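Local coordinates for membrane lipoprotein TpN32 (Treponema pallidum, PDB 1XS5) that binds L-methionine, probably as the periplasmic receptor lipoprotein of a methionine uptake system, at residues V75-L87 / K229-A240. Numbering follows the deposited sequence.
With MET (methionine), chain B.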
ATOM      1  N   VAL A  75      10.169 -12.341   2.766  1.00 17.08           N
ATOM      2  CA  VAL A  75       9.553 -12.948   1.592  1.00 22.81           C
ATOM      3  C   VAL A  75       8.048 -12.871   1.726  1.00 18.75           C
ATOM      4  O   VAL A  75       7.513 -12.860   2.833  1.00 20.69           O
ATOM      5  CB  VAL A  75       9.876 -14.454   1.425  1.00 24.39           C
ATOM      6  CG1 VAL A  75      11.365 -14.666   1.141  1.00 27.15           C
ATOM      7  CG2 VAL A  75       9.438 -15.203   2.648  1.00 23.15           C
ATOM      8  N   SER A  76       7.376 -12.793   0.588  1.00 17.18           N
ATOM      9  CA  SER A  76       5.923 -12.791   0.553  1.00 17.32           C
ATOM     10  C   SER A  76       5.434 -14.230   0.535  1.00 24.67           C
ATOM     11  O   SER A  76       6.012 -15.050  -0.192  1.00 26.00           O
ATOM     12  CB  SER A  76       5.399 -12.167  -0.743  1.00 20.46           C
ATOM     13  OG  SER A  76       4.018 -12.487  -0.870  1.00 21.47           O
ATOM     14  N   VAL A  77       4.382 -14.551   1.283  1.00 19.04           N
ATOM     15  CA  VAL A  77       3.843 -15.904   1.219  1.00 25.73           C
ATOM     16  C   VAL A  77       2.552 -15.910   0.404  1.00 25.78           C
ATOM     17  O   VAL A  77       1.960 -16.962   0.180  1.00 27.51           O
ATOM     18  CB  VAL A  77       3.572 -16.530   2.618  1.00 24.03           C
ATOM     19  CG1 VAL A  77       4.843 -16.511   3.431  1.00 27.03           C
ATOM     20  CG2 VAL A  77       2.427 -15.806   3.342  1.00 22.08           C
ATOM     21  N   GLY A  78       2.131 -14.739  -0.064  1.00 23.26           N
ATOM     22  CA  GLY A  78       0.942 -14.654  -0.868  1.00 24.12           C
ATOM     23  C   GLY A  78       0.319 -13.282  -1.061  1.00 26.30           C
ATOM     24  O   GLY A  78       0.376 -12.434  -0.163  1.00 23.02           O
ATOM     25  N   ASN A  79      -0.257 -13.068  -2.250  1.00 22.25           N
ATOM     26  CA  ASN A  79      -0.965 -11.823  -2.538  1.00 24.35           C
ATOM     27  C   ASN A  79      -2.329 -11.929  -1.901  1.00 20.93           C
ATOM     28  O   ASN A  79      -2.971 -12.952  -1.985  1.00 24.95           O
ATOM     29  CB  ASN A  79      -1.186 -11.614  -4.039  1.00 25.69           C
ATOM     30  CG  ASN A  79       0.086 -11.545  -4.787  1.00 24.90           C
ATOM     31  OD1 ASN A  79       1.065 -10.943  -4.327  1.00 26.71           O
ATOM     32  ND2 ASN A  79       0.108 -12.169  -5.948  1.00 27.84           N
ATOM     33  N   VAL A  80      -2.775 -10.850  -1.284  1.00 15.79           N
ATOM     34  CA  VAL A  80      -4.059 -10.806  -0.615  1.00 16.65           C
ATOM     35  C   VAL A  80      -5.071  -9.851  -1.283  1.00 16.31           C
ATOM     36  O   VAL A  80      -6.243 -10.210  -1.520  1.00 18.61           O
ATOM     37  CB  VAL A  80      -3.875 -10.337   0.871  1.00 17.28           C
ATOM     38  CG1 VAL A  80      -5.194 -10.289   1.553  1.00 17.77           C
ATOM     39  CG2 VAL A  80      -2.936 -11.313   1.632  1.00 17.07           C
ATOM     40  N   HIS A  81      -4.662  -8.610  -1.536  1.00 19.18           N
ATOM     41  CA  HIS A  81      -5.584  -7.664  -2.127  1.00 14.14           C
ATOM     42  C   HIS A  81      -4.843  -6.565  -2.873  1.00 17.56           C
ATOM     43  O   HIS A  81      -3.635  -6.474  -2.743  1.00 17.36           O
ATOM     44  CB  HIS A  81      -6.471  -7.041  -1.048  1.00 15.22           C
ATOM     45  CG  HIS A  81      -5.785  -6.023  -0.163  1.00 12.31           C
ATOM     46  ND1 HIS A  81      -5.290  -6.329   1.087  1.00 19.14           N
ATOM     47  CD2 HIS A  81      -5.581  -4.691  -0.327  1.00 17.64           C
ATOM     48  CE1 HIS A  81      -4.815  -5.227   1.655  1.00 23.01           C
ATOM     49  NE2 HIS A  81      -4.980  -4.219   0.820  1.00 18.38           N
ATOM     50  N   VAL A  82      -5.586  -5.777  -3.657  1.00 14.62           N
ATOM     51  CA  VAL A  82      -5.039  -4.654  -4.434  1.00 17.34           C
ATOM     52  C   VAL A  82      -5.755  -3.388  -3.952  1.00 19.64           C
ATOM     53  O   VAL A  82      -6.942  -3.436  -3.656  1.00 17.85           O
ATOM     54  CB  VAL A  82      -5.250  -4.821  -5.985  1.00 23.78           C
ATOM     55  CG1 VAL A  82      -4.507  -6.075  -6.494  1.00 20.48           C
ATOM     56  CG2 VAL A  82      -6.748  -4.900  -6.326  1.00 28.69           C
ATOM     57  N   GLU A  83      -5.024  -2.275  -3.809  1.00 14.94           N
ATOM     58  CA  GLU A  83      -5.595  -0.995  -3.343  1.00 14.59           C
ATOM     59  C   GLU A  83      -5.136  -0.005  -4.424  1.00 19.51           C
ATOM     60  O   GLU A  83      -3.999   0.494  -4.343  1.00 18.32           O
ATOM     61  CB  GLU A  83      -4.870  -0.564  -2.068  1.00 21.09           C
ATOM     62  CG  GLU A  83      -5.500  -0.699  -0.792  1.00 21.15           C
ATOM     63  CD  GLU A  83      -4.454  -0.468   0.319  1.00 18.55           C
ATOM     64  OE1 GLU A  83      -3.805   0.602   0.358  1.00 18.49           O
ATOM     65  OE2 GLU A  83      -4.275  -1.387   1.122  1.00 22.62           O
ATOM     66  N   PRO A  84      -5.977   0.296  -5.417  1.00 14.64           N
ATOM     67  CA  PRO A  84      -5.526   1.233  -6.450  1.00 14.65           C
ATOM     68  C   PRO A  84      -5.087   2.587  -5.933  1.00 14.07           C
ATOM     69  O   PRO A  84      -5.730   3.216  -5.060  1.00 12.51           O
ATOM     70  CB  PRO A  84      -6.733   1.352  -7.400  1.00 16.18           C
ATOM     71  CG  PRO A  84      -7.520   0.053  -7.159  1.00 23.36           C
ATOM     72  CD  PRO A  84      -7.386  -0.094  -5.637  1.00 20.53           C
ATOM     73  N   LEU A  85      -3.949   3.014  -6.479  1.00 13.03           N
ATOM     74  CA  LEU A  85      -3.373   4.335  -6.160  1.00 11.98           C
ATOM     75  C   LEU A  85      -4.047   5.342  -7.100  1.00 15.54           C
ATOM     76  O   LEU A  85      -4.217   5.055  -8.304  1.00 13.20           O
ATOM     77  CB  LEU A  85      -1.887   4.317  -6.463  1.00 15.35           C
ATOM     78  CG  LEU A  85      -1.123   5.595  -6.143  1.00 15.87           C
ATOM     79  CD1 LEU A  85      -1.083   5.743  -4.618  1.00 11.47           C
ATOM     80  CD2 LEU A  85       0.284   5.477  -6.678  1.00  8.43           C
ATOM     81  N   ALA A  86      -4.424   6.511  -6.570  1.00 12.60           N
ATOM     82  CA  ALA A  86      -5.070   7.532  -7.390  1.00  8.89           C
ATOM     83  C   ALA A  86      -4.591   8.952  -7.065  1.00 11.46           C
ATOM     84  O   ALA A  86      -4.073   9.196  -5.973  1.00 11.43           O
ATOM     85  CB  ALA A  86      -6.608   7.481  -7.155  1.00 11.53           C
ATOM     86  N   LEU A  87      -4.782   9.847  -8.027  1.00  8.76           N
ATOM     87  CA  LEU A  87      -4.516  11.279  -7.871  1.00 11.11           C
ATOM     88  C   LEU A  87      -5.850  11.856  -7.427  1.00 10.29           C
ATOM     89  O   LEU A  87      -6.866  11.593  -8.041  1.00 13.32           O
ATOM     90  CB  LEU A  87      -4.136  11.912  -9.215  1.00 13.27           C
ATOM     91  CG  LEU A  87      -4.102  13.451  -9.262  1.00 16.26           C
ATOM     92  CD1 LEU A  87      -3.025  14.043  -8.339  1.00  9.56           C
ATOM     93  CD2 LEU A  87      -3.773  13.866 -10.709  1.00 13.28           C
ATOM     94  N   LYS A 229     -15.618  -7.209  -1.536  1.00 27.31           N
ATOM     95  CA  LYS A 229     -16.541  -6.888  -2.614  1.00 33.19           C
ATOM     96  C   LYS A 229     -17.746  -6.115  -2.116  1.00 34.14           C
ATOM     97  O   LYS A 229     -18.253  -5.217  -2.807  1.00 34.76           O
ATOM     98  CB  LYS A 229     -16.990  -8.168  -3.328  1.00 39.32           C
ATOM     99  CG  LYS A 229     -15.825  -8.860  -4.028  1.00 46.20           C
ATOM    100  CD  LYS A 229     -16.201 -10.262  -4.489  1.00 52.65           C
ATOM    101  CE  LYS A 229     -14.945 -11.066  -4.822  1.00 55.35           C
ATOM    102  NZ  LYS A 229     -15.211 -12.546  -4.796  1.00 61.77           N
ATOM    103  N   GLU A 230     -18.191  -6.424  -0.905  1.00 35.62           N
ATOM    104  CA  GLU A 230     -19.360  -5.734  -0.369  1.00 37.33           C
ATOM    105  C   GLU A 230     -19.099  -4.379   0.260  1.00 36.33           C
ATOM    106  O   GLU A 230     -19.945  -3.488   0.162  1.00 36.07           O
ATOM    107  CB  GLU A 230     -20.098  -6.615   0.649  1.00 46.19           C
ATOM    108  CG  GLU A 230     -20.949  -7.716   0.014  1.00 59.64           C
ATOM    109  CD  GLU A 230     -21.851  -8.440   1.022  1.00 69.28           C
ATOM    110  OE1 GLU A 230     -22.814  -7.804   1.541  1.00 72.55           O
ATOM    111  OE2 GLU A 230     -21.594  -9.642   1.294  1.00 70.28           O
ATOM    112  N   ARG A 231     -17.948  -4.220   0.919  1.00 31.84           N
ATOM    113  CA  ARG A 231     -17.642  -2.958   1.583  1.00 29.70           C
ATOM    114  C   ARG A 231     -17.012  -1.904   0.672  1.00 25.04           C
ATOM    115  O   ARG A 231     -17.142  -0.713   0.922  1.00 24.66           O
ATOM    116  CB  ARG A 231     -16.699  -3.176   2.764  1.00 33.63           C
ATOM    117  CG  ARG A 231     -16.595  -1.933   3.599  1.00 41.15           C
ATOM    118  CD  ARG A 231     -15.573  -2.037   4.692  1.00 57.12           C
ATOM    119  NE  ARG A 231     -15.580  -0.819   5.512  1.00 67.19           N
ATOM    120  CZ  ARG A 231     -14.654  -0.506   6.420  1.00 71.82           C
ATOM    121  NH1 ARG A 231     -13.621  -1.317   6.645  1.00 75.81           N
ATOM    122  NH2 ARG A 231     -14.757   0.626   7.106  1.00 74.27           N
ATOM    123  N   TYR A 232     -16.322  -2.352  -0.372  1.00 24.46           N
ATOM    124  CA  TYR A 232     -15.653  -1.434  -1.297  1.00 22.11           C
ATOM    125  C   TYR A 232     -16.171  -1.714  -2.693  1.00 19.82           C
ATOM    126  O   TYR A 232     -15.539  -2.409  -3.506  1.00 27.01           O
ATOM    127  CB  TYR A 232     -14.145  -1.636  -1.190  1.00 17.99           C
ATOM    128  CG  TYR A 232     -13.617  -1.371   0.234  1.00 16.08           C
ATOM    129  CD1 TYR A 232     -13.543  -0.074   0.746  1.00 18.02           C
ATOM    130  CD2 TYR A 232     -13.169  -2.418   1.039  1.00 20.07           C
ATOM    131  CE1 TYR A 232     -13.019   0.166   2.028  1.00 18.71           C
ATOM    132  CE2 TYR A 232     -12.643  -2.190   2.325  1.00 19.92           C
ATOM    133  CZ  TYR A 232     -12.570  -0.898   2.801  1.00 21.70           C
ATOM    134  OH  TYR A 232     -11.997  -0.656   4.032  1.00 28.37           O
ATOM    135  N   LYS A 233     -17.356  -1.166  -2.954  1.00 27.80           N
ATOM    136  CA  LYS A 233     -18.047  -1.394  -4.224  1.00 30.81           C
ATOM    137  C   LYS A 233     -17.387  -0.719  -5.407  1.00 30.87           C
ATOM    138  O   LYS A 233     -17.732  -0.991  -6.560  1.00 33.03           O
ATOM    139  CB  LYS A 233     -19.505  -0.930  -4.101  1.00 32.75           C
ATOM    140  CG  LYS A 233     -20.204  -1.558  -2.880  1.00 37.15           C
ATOM    141  CD  LYS A 233     -21.672  -1.922  -3.168  1.00 44.54           C
ATOM    142  CE  LYS A 233     -22.288  -2.827  -2.067  1.00 42.93           C
ATOM    143  NZ  LYS A 233     -22.457  -2.097  -0.776  1.00 47.70           N
ATOM    144  N   GLY A 234     -16.450   0.183  -5.136  1.00 27.17           N
ATOM    145  CA  GLY A 234     -15.790   0.841  -6.240  1.00 26.90           C
ATOM    146  C   GLY A 234     -14.511   0.108  -6.551  1.00 27.06           C
ATOM    147  O   GLY A 234     -13.767   0.494  -7.466  1.00 27.27           O
ATOM    148  N   GLY A 235     -14.254  -0.972  -5.809  1.00 23.16           N
ATOM    149  CA  GLY A 235     -13.024  -1.709  -6.004  1.00 19.96           C
ATOM    150  C   GLY A 235     -11.854  -0.972  -5.337  1.00 19.88           C
ATOM    151  O   GLY A 235     -10.699  -1.165  -5.741  1.00 23.55           O
ATOM    152  N   GLU A 236     -12.133  -0.136  -4.336  1.00 17.30           N
ATOM    153  CA  GLU A 236     -11.074   0.599  -3.649  1.00 18.68           C
ATOM    154  C   GLU A 236     -10.093  -0.393  -3.015  1.00 18.96           C
ATOM    155  O   GLU A 236      -8.908  -0.144  -2.991  1.00 16.83           O
ATOM    156  CB  GLU A 236     -11.654   1.537  -2.597  1.00 21.34           C
ATOM    157  CG  GLU A 236     -12.537   2.701  -3.142  1.00 22.81           C
ATOM    158  CD  GLU A 236     -14.000   2.312  -3.408  1.00 23.18           C
ATOM    159  OE1 GLU A 236     -14.285   1.105  -3.535  1.00 23.14           O
ATOM    160  OE2 GLU A 236     -14.857   3.214  -3.527  1.00 25.65           O
ATOM    161  N   VAL A 237     -10.608  -1.507  -2.497  1.00 15.56           N
ATOM    162  CA  VAL A 237      -9.799  -2.579  -1.935  1.00 16.26           C
ATOM    163  C   VAL A 237     -10.454  -3.828  -2.557  1.00 20.80           C
ATOM    164  O   VAL A 237     -11.647  -4.024  -2.395  1.00 23.36           O
ATOM    165  CB  VAL A 237      -9.917  -2.633  -0.411  1.00 13.47           C
ATOM    166  CG1 VAL A 237      -8.898  -3.654   0.139  1.00 24.10           C
ATOM    167  CG2 VAL A 237      -9.664  -1.251   0.165  1.00 17.93           C
ATOM    168  N   ALA A 238      -9.697  -4.641  -3.286  1.00 21.15           N
ATOM    169  CA  ALA A 238     -10.285  -5.806  -3.945  1.00 22.41           C
ATOM    170  C   ALA A 238      -9.397  -7.035  -3.836  1.00 17.94           C
ATOM    171  O   ALA A 238      -8.169  -6.928  -3.925  1.00 20.09           O
ATOM    172  CB  ALA A 238     -10.509  -5.466  -5.435  1.00 22.56           C
ATOM    173  N   PRO A 239     -10.005  -8.231  -3.704  1.00 18.92           N
ATOM    174  CA  PRO A 239      -9.228  -9.479  -3.594  1.00 21.58           C
ATOM    175  C   PRO A 239      -8.219  -9.586  -4.753  1.00 21.96           C
ATOM    176  O   PRO A 239      -8.527  -9.224  -5.885  1.00 22.82           O
ATOM    177  CB  PRO A 239     -10.285 -10.581  -3.680  1.00 22.54           C
ATOM    178  CG  PRO A 239     -11.554  -9.921  -3.203  1.00 23.45           C
ATOM    179  CD  PRO A 239     -11.461  -8.493  -3.758  1.00 25.33           C
ATOM    180  N   ALA A 240      -7.023 -10.088  -4.469  1.00 24.42           N
ATOM    181  CA  ALA A 240      -5.998 -10.222  -5.482  1.00 30.40           C
ATOM    182  C   ALA A 240      -6.134 -11.522  -6.269  1.00 40.35           C
ATOM    183  O   ALA A 240      -5.092 -12.144  -6.581  1.00 45.74           O
ATOM    184  CB  ALA A 240      -4.624 -10.152  -4.837  1.00 35.91           C
TER
HETATM  185  N   MET B 301      -1.486  -0.311   1.342  1.00 16.99           N
HETATM  186  CA  MET B 301      -0.379   0.374   0.580  1.00 15.58           C
HETATM  187  C   MET B 301      -0.632   0.447  -0.941  1.00 19.64           C
HETATM  188  O   MET B 301      -0.444   1.535  -1.538  1.00 18.90           O
HETATM  189  CB  MET B 301       0.962  -0.355   0.816  1.00 16.82           C
HETATM  190  CG  MET B 301       2.141   0.454   0.319  1.00 13.47           C
HETATM  191  SD  MET B 301       3.743  -0.357   0.522  1.00 12.43           S
HETATM  192  CE  MET B 301       4.009  -0.004   2.311  1.00 10.58           C
HETATM  193  OXT MET B 301      -1.012  -0.595  -1.521  1.00 20.90           O
HETATM  194  O   HOH W   1      -2.564 -13.340  -7.076  1.00 38.85           O
HETATM  195  O   HOH W   2      -7.909   2.524  -3.299  1.00 16.56           O
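Val82 and Ala238 pair as antiparallel neighbours and exchange two backbone hydrogen bonds. Val82 N gives to Ala238 O at 2.8 Å, and Ala238 N gives to Val82 O. A third bond runs from Ala240 N to Val80 O. The side chains of Val82 and Ala238 lie on the same face of the sheet, where Val82 CG2 meets Ala238 CB at 3.9 Å.

His81 can be followed from its root. His81 CB sits 3.3 Å from Ala238 O. With chi1 at 74°, CG lies between the backbone N and the carbonyl carbon. His81 CD2 then meets Val237 CG1 at 3.5 Å, a methyl that approaches the ring obliquely. At the tip, NE2 gives a nearly straight hydrogen bond to Glu83 OE2 (173° at the hydrogen), although the place of that oxygen is less sure. His14 and Phe56 also pack against the ring. The bond would fix how the carboxylate is turned, if that oxygen is rightly placed. Glu83 OE1 accepts from the methionine N at 2.7 Å and weakly from Asn173 N.

Beyond the paired strands, Glu83 CA makes a CA-H...O contact with Glu236 O. Pro84 CD comes to 3.1 Å from Glu236 O, and a water joins that oxygen to Pro84 O. At the other end, a second water links Asn79 ND2 to Ala240 O.

Strand 238-239 is the outermost strand beside 74-82, whose other neighbour is 198-203. Val80 and His81 both face Asn198 in a classic beta bulge. From strand 74-82 the chain passes through Glu83 to strand 86-88 of the second sheet. Such a crossing beside the ligand is characteristic of the two-lobed periplasmic binding protein fold, with methionine held in the cleft.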